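Local coordinates for protein GCN5-related N-acetyltransferase (Anabaena variabilis, PDB 2OZG) that binds coenzyme A and probably transfers acetyl groups to amines, perhaps those of aminoglycosides, as a member of the GNAT family, at residues I228-D233 with T279-D284. Sequence-based numbering, arbitrary orientation.
Sequences ILRIRD and TIRSQD
R281 holds CG opposite its backbone N (chi1 -179°) and runs extended from CG to NE, carrying its guanidinium across to I228 and R230; 12.1 Å separates R230 CA from R281 CA, the nearest CA pair of the two segments. I228, approaching from the opposite direction, makes the same choice (CG1, chi1 -176°), and CD1 ends over one face of the R281 guanidinium, 4.0 Å from R281 NH2. The same methyl sits against a face of the R230 guanidinium, toward its rim, so one methyl touches both guanidinium groups. R230 crosses R281 at about a right angle, and R281 NH2 arrives at the edge of the R230 guanidinium, 3.9 Å from R230 NH1. The two planes are 64° apart, so the groups do not stack. Such proximity of like charges is probably eased by carboxylates outside the pair: E221 bridges to R230 NE and E141 to R281 NH1. Strands not paired with each other can thus still be joined by long arginine side chains. Strand 227-236 pairs with 258-263, which pairs with 132-143; against the latter, strand 279-290 forms a classic beta bulge at R281 and S282, both facing V139, within the second GNAT-family region.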
loop_
_atom_site.group_PDB
_atom_site.type_symbol
_atom_site.label_atom_id
_atom_site.label_comp_id
_atom_site.label_asym_id
_atom_site.label_seq_id
_atom_site.Cartn_x
_atom_site.Cartn_y
_atom_site.Cartn_z
ATOM N N ILE A 228 -18.760 -1.723 -0.467
ATOM C CA ILE A 228 -18.937 -2.171 0.910
ATOM C C ILE A 228 -20.354 -1.934 1.391
ATOM O O ILE A 228 -20.989 -0.932 1.064
ATOM C CB ILE A 228 -17.938 -1.433 1.801
ATOM C CG1 ILE A 228 -17.990 -1.911 3.214
ATOM C CG2 ILE A 228 -18.212 0.100 1.797
ATOM C CD1 ILE A 228 -16.659 -1.601 3.976
ATOM N N LEU A 229 -20.845 -2.906 2.137
ATOM C CA LEU A 229 -22.134 -2.820 2.729
ATOM C C LEU A 229 -21.856 -2.771 4.200
ATOM O O LEU A 229 -21.242 -3.694 4.767
ATOM C CB LEU A 229 -22.967 -4.026 2.328
ATOM C CG LEU A 229 -24.411 -4.063 2.836
ATOM C CD1 LEU A 229 -25.300 -4.885 1.875
ATOM C CD2 LEU A 229 -24.565 -4.540 4.244
ATOM N N ARG A 230 -22.270 -1.694 4.839
ATOM C CA ARG A 230 -21.965 -1.525 6.284
ATOM C C ARG A 230 -23.236 -1.731 7.094
ATOM O O ARG A 230 -24.155 -0.905 7.022
ATOM C CB ARG A 230 -21.402 -0.132 6.537
ATOM C CG ARG A 230 -20.218 0.276 5.646
ATOM C CD ARG A 230 -19.710 1.682 6.029
ATOM N NE ARG A 230 -18.663 2.170 5.129
ATOM C CZ ARG A 230 -17.360 1.955 5.318
ATOM N NH1 ARG A 230 -16.935 1.200 6.301
ATOM N NH2 ARG A 230 -16.469 2.437 4.463
ATOM N N ILE A 231 -23.310 -2.838 7.847
ATOM C CA ILE A 231 -24.442 -3.117 8.682
ATOM C C ILE A 231 -24.285 -2.313 9.981
ATOM O O ILE A 231 -23.372 -2.555 10.756
ATOM C CB ILE A 231 -24.571 -4.619 8.977
ATOM C CG1 ILE A 231 -24.825 -5.418 7.682
ATOM C CG2 ILE A 231 -25.697 -4.872 9.952
ATOM C CD1 ILE A 231 -24.747 -6.941 7.829
ATOM N N ARG A 232 -25.194 -1.376 10.246
ATOM C CA ARG A 232 -25.072 -0.558 11.471
ATOM C C ARG A 232 -25.855 -1.095 12.636
ATOM O O ARG A 232 -25.525 -0.776 13.765
ATOM C CB ARG A 232 -25.430 0.892 11.236
ATOM C CG ARG A 232 -26.718 1.106 10.525
ATOM C CD ARG A 232 -27.053 2.600 10.278
ATOM N NE ARG A 232 -26.094 3.295 9.429
ATOM C CZ ARG A 232 -26.151 4.611 9.185
ATOM N NH1 ARG A 232 -27.104 5.363 9.727
ATOM N NH2 ARG A 232 -25.274 5.180 8.415
ATOM N N ASP A 233 -26.869 -1.921 12.399
ATOM C CA ASP A 233 -27.599 -2.517 13.505
ATOM C C ASP A 233 -28.261 -3.764 12.946
ATOM O O ASP A 233 -28.582 -3.823 11.777
ATOM C CB ASP A 233 -28.653 -1.532 14.047
ATOM C CG ASP A 233 -29.262 -1.963 15.360
ATOM O OD1 ASP A 233 -28.628 -2.783 16.086
ATOM O OD2 ASP A 233 -30.365 -1.417 15.685
ATOM N N THR A 279 -12.828 -11.257 9.499
ATOM C CA THR A 279 -11.750 -10.765 10.354
ATOM C C THR A 279 -12.223 -9.587 11.159
ATOM O O THR A 279 -13.203 -8.934 10.806
ATOM C CB THR A 279 -10.538 -10.310 9.508
ATOM O OG1 THR A 279 -10.981 -9.396 8.537
ATOM C CG2 THR A 279 -9.949 -11.459 8.760
ATOM N N ILE A 280 -11.486 -9.274 12.215
ATOM C CA ILE A 280 -11.810 -8.140 13.018
ATOM C C ILE A 280 -11.122 -6.932 12.392
ATOM O O ILE A 280 -9.940 -6.927 12.240
ATOM C CB ILE A 280 -11.414 -8.355 14.508
ATOM C CG1 ILE A 280 -12.425 -9.307 15.159
ATOM C CG2 ILE A 280 -11.389 -7.080 15.247
ATOM C CD1 ILE A 280 -12.022 -9.805 16.556
ATOM N N ARG A 281 -11.916 -5.940 11.975
ATOM C CA ARG A 281 -11.428 -4.742 11.336
ATOM C C ARG A 281 -10.971 -3.766 12.406
ATOM O O ARG A 281 -9.990 -3.077 12.235
ATOM C CB ARG A 281 -12.576 -4.152 10.535
ATOM C CG ARG A 281 -12.314 -2.895 9.738
ATOM C CD ARG A 281 -13.653 -2.617 9.014
ATOM N NE ARG A 281 -13.694 -1.501 8.080
ATOM C CZ ARG A 281 -13.327 -1.568 6.800
ATOM N NH1 ARG A 281 -12.845 -2.699 6.283
ATOM N NH2 ARG A 281 -13.429 -0.477 6.046
ATOM N N SER A 282 -11.727 -3.669 13.500
ATOM C CA SER A 282 -11.340 -2.810 14.601
ATOM C C SER A 282 -12.141 -3.180 15.827
ATOM O O SER A 282 -13.215 -3.848 15.761
ATOM C CB SER A 282 -11.612 -1.341 14.286
ATOM O OG SER A 282 -12.969 -1.180 13.945
ATOM N N GLN A 283 -11.596 -2.798 16.962
ATOM C CA GLN A 283 -12.278 -3.017 18.222
ATOM C C GLN A 283 -11.991 -1.874 19.169
ATOM O O GLN A 283 -11.032 -1.097 18.995
ATOM C CB GLN A 283 -11.816 -4.305 18.852
ATOM C CG GLN A 283 -10.372 -4.246 19.260
ATOM C CD GLN A 283 -9.952 -5.479 19.959
ATOM O OE1 GLN A 283 -10.422 -5.765 21.073
ATOM N NE2 GLN A 283 -9.036 -6.225 19.341
ATOM N N ASP A 284 -12.869 -1.735 20.155
ATOM C CA ASP A 284 -12.760 -0.697 21.150
ATOM C C ASP A 284 -13.304 -1.217 22.467
ATOM O O ASP A 284 -14.208 -2.062 22.487
ATOM C CB ASP A 284 -13.604 0.510 20.733
ATOM C CG ASP A 284 -12.998 1.279 19.592
ATOM O OD1 ASP A 284 -12.147 2.149 19.860
ATOM O OD2 ASP A 284 -13.382 1.043 18.424
#